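Local structure of probable glutamine synthetase (Pseudomonas aeruginosa, 4HPP) at residues A[130-135]-A[232-236]; A[223-228]-A[436-440]; A[172-176]-A[188-192]. The protein belongs to the glutamine synthetase family of oligomeric enzymes, with a catalytic domain that holds magnesium and glutamic acid against a curved beta sheet. The contacts are given in a common frame with arbitrary orientation. Numbering follows the deposited sequence.

Interaction 1 (A[130-135]-A[232-236]). With MG (magnesium ion), chain B; GLU (glutamic acid), chain D.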
loop_
_atom_site.group_PDB
_atom_site.type_symbol
_atom_site.label_atom_id
_atom_site.label_comp_id
_atom_site.label_asym_id
_atom_site.label_seq_id
_atom_site.Cartn_x
_atom_site.Cartn_y
_atom_site.Cartn_z
ATOM N N PHE A 130 21.884 -37.790 -7.488
ATOM C CA PHE A 130 22.559 -36.655 -6.844
ATOM C C PHE A 130 21.666 -36.069 -5.714
ATOM O O PHE A 130 20.463 -35.830 -5.926
ATOM C CB PHE A 130 22.805 -35.555 -7.853
ATOM C CG PHE A 130 23.755 -35.891 -8.946
ATOM C CD1 PHE A 130 25.067 -35.367 -8.929
ATOM C CD2 PHE A 130 23.343 -36.652 -10.038
ATOM C CE1 PHE A 130 25.964 -35.600 -9.982
ATOM C CE2 PHE A 130 24.233 -36.905 -11.083
ATOM C CZ PHE A 130 25.549 -36.378 -11.073
ATOM N N GLU A 131 22.255 -35.848 -4.533
ATOM C CA GLU A 131 21.545 -35.247 -3.422
ATOM C C GLU A 131 22.080 -33.839 -3.367
ATOM O O GLU A 131 23.299 -33.639 -3.461
ATOM C CB GLU A 131 21.851 -35.948 -2.091
ATOM C CG GLU A 131 21.303 -37.377 -1.890
ATOM C CD GLU A 131 21.571 -37.921 -0.460
ATOM O OE1 GLU A 131 20.960 -38.952 -0.123
ATOM O OE2 GLU A 131 22.360 -37.325 0.350
ATOM N N HIS A 132 21.172 -32.874 -3.205
ATOM C CA HIS A 132 21.506 -31.488 -3.300
ATOM C C HIS A 132 21.167 -30.737 -2.054
ATOM O O HIS A 132 20.060 -30.905 -1.523
ATOM C CB HIS A 132 20.784 -30.882 -4.466
ATOM C CG HIS A 132 21.329 -31.312 -5.829
ATOM N ND1 HIS A 132 20.645 -32.155 -6.663
ATOM C CD2 HIS A 132 22.470 -30.910 -6.528
ATOM C CE1 HIS A 132 21.338 -32.305 -7.810
ATOM N NE2 HIS A 132 22.458 -31.547 -7.721
ATOM N N GLU A 133 22.116 -29.920 -1.552
ATOM C CA GLU A 133 21.823 -29.060 -0.434
ATOM C C GLU A 133 21.936 -27.585 -0.885
ATOM O O GLU A 133 22.733 -27.244 -1.775
ATOM C CB GLU A 133 22.710 -29.377 0.745
ATOM C CG GLU A 133 22.391 -30.687 1.462
ATOM C CD GLU A 133 23.540 -31.139 2.367
ATOM O OE1 GLU A 133 24.665 -30.554 2.277
ATOM O OE2 GLU A 133 23.326 -32.102 3.162
ATOM N N PHE A 134 21.106 -26.722 -0.303
ATOM C CA PHE A 134 21.096 -25.324 -0.683
ATOM C C PHE A 134 20.616 -24.419 0.463
ATOM O O PHE A 134 19.988 -24.884 1.461
ATOM C CB PHE A 134 20.238 -25.129 -1.958
ATOM C CG PHE A 134 18.751 -25.484 -1.773
ATOM C CD1 PHE A 134 18.286 -26.803 -1.990
ATOM C CD2 PHE A 134 17.818 -24.492 -1.442
ATOM C CE1 PHE A 134 16.973 -27.114 -1.828
ATOM C CE2 PHE A 134 16.486 -24.819 -1.297
ATOM C CZ PHE A 134 16.066 -26.119 -1.465
ATOM N N SER A 135 20.872 -23.137 0.291
ATOM C CA SER A 135 20.435 -22.109 1.212
ATOM C C SER A 135 19.234 -21.540 0.585
ATOM O O SER A 135 19.233 -21.320 -0.641
ATOM C CB SER A 135 21.445 -20.927 1.266
ATOM O OG SER A 135 22.638 -21.240 1.982
ATOM N N THR A 232 28.402 -26.052 5.169
ATOM C CA THR A 232 28.714 -26.128 3.760
ATOM C C THR A 232 27.568 -26.880 3.025
ATOM O O THR A 232 26.839 -27.644 3.652
ATOM C CB THR A 232 30.062 -26.879 3.534
ATOM O OG1 THR A 232 30.136 -28.044 4.367
ATOM C CG2 THR A 232 31.233 -26.047 3.909
ATOM N N ASN A 233 27.443 -26.661 1.702
ATOM C CA ASN A 233 26.419 -27.252 0.861
ATOM C C ASN A 233 27.154 -28.329 0.035
ATOM O O ASN A 233 27.952 -28.015 -0.875
ATOM C CB ASN A 233 25.726 -26.224 -0.082
ATOM C CG ASN A 233 24.856 -25.147 0.636
ATOM O OD1 ASN A 233 23.988 -25.456 1.481
ATOM N ND2 ASN A 233 25.071 -23.847 0.255
ATOM N N GLY A 234 26.895 -29.601 0.353
ATOM C CA GLY A 234 27.444 -30.715 -0.401
ATOM C C GLY A 234 26.522 -31.158 -1.530
ATOM O O GLY A 234 25.396 -30.698 -1.632
ATOM N N VAL A 235 27.051 -32.011 -2.400
ATOM C CA VAL A 235 26.316 -32.746 -3.385
ATOM C C VAL A 235 26.845 -34.158 -3.169
ATOM O O VAL A 235 28.037 -34.339 -3.089
ATOM C CB VAL A 235 26.619 -32.271 -4.825
ATOM C CG1 VAL A 235 26.230 -33.341 -5.876
ATOM C CG2 VAL A 235 25.891 -30.970 -5.152
ATOM N N HIS A 236 25.973 -35.151 -3.072
ATOM C CA HIS A 236 26.428 -36.530 -2.913
ATOM C C HIS A 236 25.882 -37.364 -4.004
ATOM O O HIS A 236 24.701 -37.303 -4.332
ATOM C CB HIS A 236 26.007 -37.150 -1.581
ATOM C CG HIS A 236 26.560 -36.456 -0.371
ATOM N ND1 HIS A 236 25.939 -36.504 0.827
ATOM C CD2 HIS A 236 27.702 -35.643 -0.196
ATOM C CE1 HIS A 236 26.651 -35.765 1.733
ATOM N NE2 HIS A 236 27.718 -35.237 1.109
HETATM MG MG MG B . 22.492 -34.043 3.658
HETATM N N GLU D . 26.535 -30.443 4.309
HETATM C CA GLU D . 27.476 -31.630 4.194
HETATM C C GLU D . 28.421 -31.628 2.971
HETATM O O GLU D . 29.018 -30.616 2.621
HETATM C CB GLU D . 26.683 -32.930 4.208
HETATM C CG GLU D . 26.064 -33.240 5.544
HETATM C CD GLU D . 25.122 -34.396 5.468
HETATM O OE1 GLU D . 25.451 -35.422 6.084
HETATM O OE2 GLU D . 24.074 -34.286 4.787
HETATM O OXT GLU D . 28.613 -32.635 2.280
HETATM O O HOH W 1 24.261 -38.531 1.736
HETATM O O HOH W 2 24.200 -28.759 -3.600
#
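Where a sheet ladder ends, a bound ligand can supply partners that a neighbouring strand does not. Residues 130-135, within strand 124-137, run antiparallel to the start of strand 235-243, and the pair E131-H236 closes both of its bonds, E131 N to H236 O at 2.9 Å and H236 N to E131 O at 3.1 Å. The ladder then loosens: E133 N reaches G234 O only weakly, at 3.4 Å, and water 2 donates to E133 O (2.8 Å) and G234 O (3.0 Å). This active-site sheet of the glutamine synthetase catalytic domain, with the loop leading into 235-243, contributes to the metal site and glutamic acid pocket. E133 OE1 accepts from G234 N (3.1 Å) and from the glutamic acid N (2.8 Å), while E133 OE2 binds magnesium at 2.2 Å, a site completed by E180, E187 and the ligand's own OE2. T232 O also accepts from the ligand N, at 2.9 Å. On the E131-H236 face, H236 NE2 donates to ligand OXT at 3.0 Å, and water 1 links H236 ND1 (2.8 Å) to E131 OE2 (2.6 Å). The N233 amide is satisfied elsewhere, by Q185 and the carbonyl of A223.

Interaction 2 (A[223-228]-A[436-440])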
loop_
_atom_site.group_PDB
_atom_site.type_symbol
_atom_site.label_atom_id
_atom_site.label_comp_id
_atom_site.label_asym_id
_atom_site.label_seq_id
_atom_site.Cartn_x
_atom_site.Cartn_y
_atom_site.Cartn_z
ATOM N N ALA A 223 26.277 -22.628 -3.530
ATOM C CA ALA A 223 27.759 -22.555 -3.477
ATOM C C ALA A 223 28.234 -23.517 -2.408
ATOM O O ALA A 223 27.515 -23.727 -1.415
ATOM C CB ALA A 223 28.225 -21.152 -3.132
ATOM N N PRO A 224 29.430 -24.117 -2.600
ATOM C CA PRO A 224 29.910 -25.007 -1.540
ATOM C C PRO A 224 29.876 -24.337 -0.158
ATOM O O PRO A 224 29.473 -25.002 0.803
ATOM C CB PRO A 224 31.361 -25.379 -1.963
ATOM C CG PRO A 224 31.497 -24.979 -3.387
ATOM C CD PRO A 224 30.349 -24.058 -3.754
ATOM N N LEU A 225 30.289 -23.064 -0.051
ATOM C CA LEU A 225 30.166 -22.352 1.231
ATOM C C LEU A 225 29.276 -21.112 1.094
ATOM O O LEU A 225 29.667 -20.096 0.469
ATOM C CB LEU A 225 31.541 -22.019 1.846
ATOM C CG LEU A 225 31.439 -21.431 3.263
ATOM C CD1 LEU A 225 31.039 -22.479 4.311
ATOM C CD2 LEU A 225 32.729 -20.735 3.677
ATOM N N PRO A 226 28.055 -21.200 1.636
ATOM C CA PRO A 226 27.028 -20.155 1.419
ATOM C C PRO A 226 27.428 -18.761 1.963
ATOM O O PRO A 226 27.057 -17.725 1.395
ATOM C CB PRO A 226 25.821 -20.665 2.196
ATOM C CG PRO A 226 26.300 -21.798 3.040
ATOM C CD PRO A 226 27.547 -22.358 2.391
ATOM N N ALA A 227 28.132 -18.744 3.081
ATOM C CA ALA A 227 28.634 -17.505 3.695
ATOM C C ALA A 227 29.698 -17.840 4.742
ATOM O O ALA A 227 29.740 -18.948 5.287
ATOM C CB ALA A 227 27.508 -16.695 4.320
ATOM N N PRO A 228 30.575 -16.884 5.035
ATOM C CA PRO A 228 31.668 -17.285 5.933
ATOM C C PRO A 228 31.226 -17.957 7.264
ATOM O O PRO A 228 30.300 -17.468 7.928
ATOM C CB PRO A 228 32.392 -15.953 6.164
ATOM C CG PRO A 228 32.217 -15.240 4.865
ATOM C CD PRO A 228 30.738 -15.479 4.593
ATOM N N CYS A 436 34.417 -16.758 -0.796
ATOM C CA CYS A 436 33.185 -17.415 -0.457
ATOM C C CYS A 436 31.999 -16.519 -0.778
ATOM O O CYS A 436 30.995 -16.957 -1.368
ATOM C CB CYS A 436 33.191 -17.827 1.003
ATOM S SG CYS A 436 31.560 -17.744 1.715
ATOM N N ARG A 437 32.138 -15.253 -0.467
ATOM C CA ARG A 437 31.084 -14.324 -0.788
ATOM C C ARG A 437 31.033 -14.208 -2.278
ATOM O O ARG A 437 29.956 -14.010 -2.876
ATOM C CB ARG A 437 31.318 -12.935 -0.178
ATOM C CG ARG A 437 31.152 -12.820 1.339
ATOM C CD ARG A 437 31.603 -11.406 1.769
ATOM N NE ARG A 437 31.801 -11.241 3.217
ATOM C CZ ARG A 437 32.990 -11.140 3.814
ATOM N NH1 ARG A 437 34.112 -11.159 3.089
ATOM N NH2 ARG A 437 33.061 -10.988 5.134
ATOM N N HIS A 438 32.207 -14.304 -2.887
ATOM C CA HIS A 438 32.263 -14.100 -4.312
ATOM C C HIS A 438 31.431 -15.201 -4.889
ATOM O O HIS A 438 30.516 -14.897 -5.612
ATOM C CB HIS A 438 33.710 -14.023 -4.865
ATOM C CG HIS A 438 33.788 -13.770 -6.372
ATOM N ND1 HIS A 438 33.433 -12.596 -6.936
ATOM C CD2 HIS A 438 34.179 -14.612 -7.434
ATOM C CE1 HIS A 438 33.566 -12.686 -8.296
ATOM N NE2 HIS A 438 34.035 -13.914 -8.588
ATOM N N TYR A 439 31.687 -16.473 -4.521
ATOM C CA TYR A 439 31.028 -17.621 -5.195
ATOM C C TYR A 439 29.534 -17.826 -4.817
ATOM O O TYR A 439 28.718 -18.258 -5.647
ATOM C CB TYR A 439 31.837 -18.923 -5.059
ATOM C CG TYR A 439 32.942 -19.032 -6.081
ATOM C CD1 TYR A 439 32.731 -19.673 -7.300
ATOM C CD2 TYR A 439 34.187 -18.464 -5.847
ATOM C CE1 TYR A 439 33.735 -19.742 -8.258
ATOM C CE2 TYR A 439 35.188 -18.522 -6.800
ATOM C CZ TYR A 439 34.962 -19.161 -7.995
ATOM O OH TYR A 439 35.965 -19.201 -8.910
ATOM N N ALA A 440 29.207 -17.507 -3.567
ATOM C CA ALA A 440 27.841 -17.452 -3.099
ATOM C C ALA A 440 26.989 -16.575 -4.008
ATOM O O ALA A 440 25.778 -16.580 -3.877
ATOM C CB ALA A 440 27.764 -16.987 -1.645
HETATM O O HOH W 3 31.002 -19.798 -1.567
#
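A loop without regular structure can still fit a helix closely if one side chain fills its concavity. In this catalytic domain of the glutamine synthetase family, the loop between strands 219-221 and 235-243 packs against one flank of the C-terminal part of helix 432-439, with C436 as the bump that enters it. The thiol projects into a hollow built from L225, A227 and P228: C436 SG lies 3.8 Å from L225 CD2, 3.5 Å from A227 CA and 3.8 Å from P228 CD. Much of the hollow's wall is backbone, since P226 and A227 direct their CA-to-CB bonds away from the helix and so let the main chain approach the sulfur. L289 of helix 288-291 also touches C436.

A second, shallower fit lies four residues on, at A440, where A440 N is hydrogen-bonded to C436 O at 2.9 Å. The small methyl of A223 points toward 436-440, and A223 CB rests 3.7 Å from A440 CA, while A440 CB abuts the carbonyl P226 O at 3.2 Å. At the outer margin the ring of P228 sits over one face of the R437 guanidinium, whose charge is met by D434 in the same helix. Y439 starts toward the loop, but its ring leads away and its hydroxyl is bonded to Q51. The direct contacts are mainly van der Waals packing. Water 3 bridges the two main chains, donating to L225 O at 2.5 Å and to C436 O at 2.8 Å.

Interaction 3 (A[172-176]-A[188-192])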
loop_
_atom_site.group_PDB
_atom_site.type_symbol
_atom_site.label_atom_id
_atom_site.label_comp_id
_atom_site.label_asym_id
_atom_site.label_seq_id
_atom_site.Cartn_x
_atom_site.Cartn_y
_atom_site.Cartn_z
ATOM N N THR A 172 11.384 -35.093 -12.291
ATOM C CA THR A 172 12.563 -35.471 -11.476
ATOM C C THR A 172 12.252 -36.633 -10.461
ATOM O O THR A 172 13.151 -37.231 -9.854
ATOM C CB THR A 172 13.246 -34.268 -10.767
ATOM O OG1 THR A 172 12.294 -33.596 -9.916
ATOM C CG2 THR A 172 13.771 -33.311 -11.757
ATOM N N GLU A 173 10.995 -36.974 -10.280
ATOM C CA GLU A 173 10.656 -37.893 -9.165
ATOM C C GLU A 173 11.166 -37.407 -7.785
ATOM O O GLU A 173 11.874 -38.111 -7.051
ATOM C CB GLU A 173 11.131 -39.301 -9.479
ATOM C CG GLU A 173 10.561 -39.837 -10.801
ATOM C CD GLU A 173 11.104 -41.201 -11.148
ATOM O OE1 GLU A 173 12.347 -41.308 -11.434
ATOM O OE2 GLU A 173 10.294 -42.166 -11.123
ATOM N N PRO A 174 10.789 -36.187 -7.403
ATOM C CA PRO A 174 11.180 -35.781 -6.061
ATOM C C PRO A 174 10.785 -36.885 -5.032
ATOM O O PRO A 174 9.802 -37.592 -5.223
ATOM C CB PRO A 174 10.373 -34.505 -5.860
ATOM C CG PRO A 174 9.177 -34.656 -6.780
ATOM C CD PRO A 174 9.741 -35.330 -7.974
ATOM N N GLU A 175 11.521 -37.042 -3.953
ATOM C CA GLU A 175 11.123 -38.028 -2.973
ATOM C C GLU A 175 11.275 -37.585 -1.488
ATOM O O GLU A 175 10.490 -38.005 -0.661
ATOM C CB GLU A 175 11.853 -39.353 -3.260
ATOM C CG GLU A 175 12.800 -39.876 -2.176
ATOM C CD GLU A 175 13.703 -41.020 -2.674
ATOM O OE1 GLU A 175 14.955 -40.989 -2.447
ATOM O OE2 GLU A 175 13.153 -41.939 -3.318
ATOM N N MET A 176 12.267 -36.740 -1.154
ATOM C CA MET A 176 12.501 -36.296 0.219
ATOM C C MET A 176 12.748 -34.782 0.205
ATOM O O MET A 176 13.409 -34.293 -0.695
ATOM C CB MET A 176 13.721 -37.009 0.747
ATOM C CG MET A 176 13.640 -37.630 2.119
ATOM S SD MET A 176 12.358 -38.886 2.338
ATOM C CE MET A 176 12.065 -38.493 4.055
ATOM N N VAL A 188 16.795 -31.475 -0.992
ATOM C CA VAL A 188 15.837 -32.274 -1.711
ATOM C C VAL A 188 16.550 -33.442 -2.441
ATOM O O VAL A 188 17.650 -33.276 -2.980
ATOM C CB VAL A 188 14.948 -31.421 -2.618
ATOM C CG1 VAL A 188 15.778 -30.594 -3.599
ATOM C CG2 VAL A 188 13.949 -32.314 -3.352
ATOM N N THR A 189 15.946 -34.628 -2.374
ATOM C CA THR A 189 16.512 -35.819 -2.966
ATOM C C THR A 189 15.437 -36.355 -3.919
ATOM O O THR A 189 14.210 -36.092 -3.780
ATOM C CB THR A 189 16.867 -36.907 -1.922
ATOM O OG1 THR A 189 15.701 -37.229 -1.194
ATOM C CG2 THR A 189 17.892 -36.492 -0.894
ATOM N N CYS A 190 15.903 -37.104 -4.899
ATOM C CA CYS A 190 15.025 -37.690 -5.873
ATOM C C CYS A 190 15.372 -39.144 -6.099
ATOM O O CYS A 190 16.419 -39.635 -5.647
ATOM C CB CYS A 190 15.145 -36.948 -7.189
ATOM S SG CYS A 190 14.575 -35.247 -7.105
ATOM N N ARG A 191 14.492 -39.818 -6.840
ATOM C CA ARG A 191 14.672 -41.205 -7.155
ATOM C C ARG A 191 15.858 -41.358 -8.126
ATOM O O ARG A 191 16.090 -40.518 -8.960
ATOM C CB ARG A 191 13.347 -41.721 -7.711
ATOM C CG ARG A 191 12.302 -41.951 -6.597
ATOM C CD ARG A 191 10.982 -42.569 -7.064
ATOM N NE ARG A 191 11.092 -43.111 -8.434
ATOM C CZ ARG A 191 11.766 -44.218 -8.800
ATOM N NH1 ARG A 191 12.420 -44.959 -7.888
ATOM N NH2 ARG A 191 11.795 -44.577 -10.101
ATOM N N PRO A 192 16.615 -42.446 -8.046
ATOM C CA PRO A 192 17.746 -42.595 -9.007
ATOM C C PRO A 192 17.311 -42.633 -10.497
ATOM O O PRO A 192 16.152 -42.925 -10.783
ATOM C CB PRO A 192 18.298 -43.970 -8.638
ATOM C CG PRO A 192 17.558 -44.435 -7.396
ATOM C CD PRO A 192 16.255 -43.719 -7.392
#
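E173 adopts a left-handed backbone conformation (phi and psi both 55°) just before strand 174-179, and its m, t side chain extends toward R191. E173 OE2 meets R191 NE and R191 NH2, each at 3.0 Å, in a salt bridge along the guanidinium edge, which R191 presents with chi3 at 13°, between rotamer wells. R191 N donates to E173 O at 3.1 Å; R201 engages the other carboxylate oxygen, E173 OE1. Further along, the hairpin of strands 174-179 and 185-194 contains a classic beta bulge, in which E175 and M176 both face T189. T189 O accepts from E175 N at 2.9 Å and, weakly, from M176 N at 3.3 Å. The extra residue shifts the register by one, and both E175 (chi1 118°) and M176 (chi1 -133°) lie between rotamer wells. E175 still points toward the partner strand, bringing E175 OE2 to 3.4 Å from R191 CG. The end of M176 leads away instead, and the side chain packs on R24 of a neighbouring subunit.

How the interactions relate
Interactions 1 and 3 belong to one sheet, in which strands 124-137 and 185-194 are neighbours, and they touch through E131 against T189 and F134 against V188. Interaction 1 is the buried member, its polar groups shared with metal, ligand and water; interaction 3, toward the sheet's margin, is partly buried and combines a bulged ladder with a salt bridge near a subunit interface. Interaction 2, also partly buried, lies off the sheet and relies on apolar fit and one water. It joins interaction 1 directly, N233 N lying 2.8 Å from P224 O in a probable hydrogen bond. Interactions 2 and 3 stay apart, with nearest atoms about 13 Å from each other.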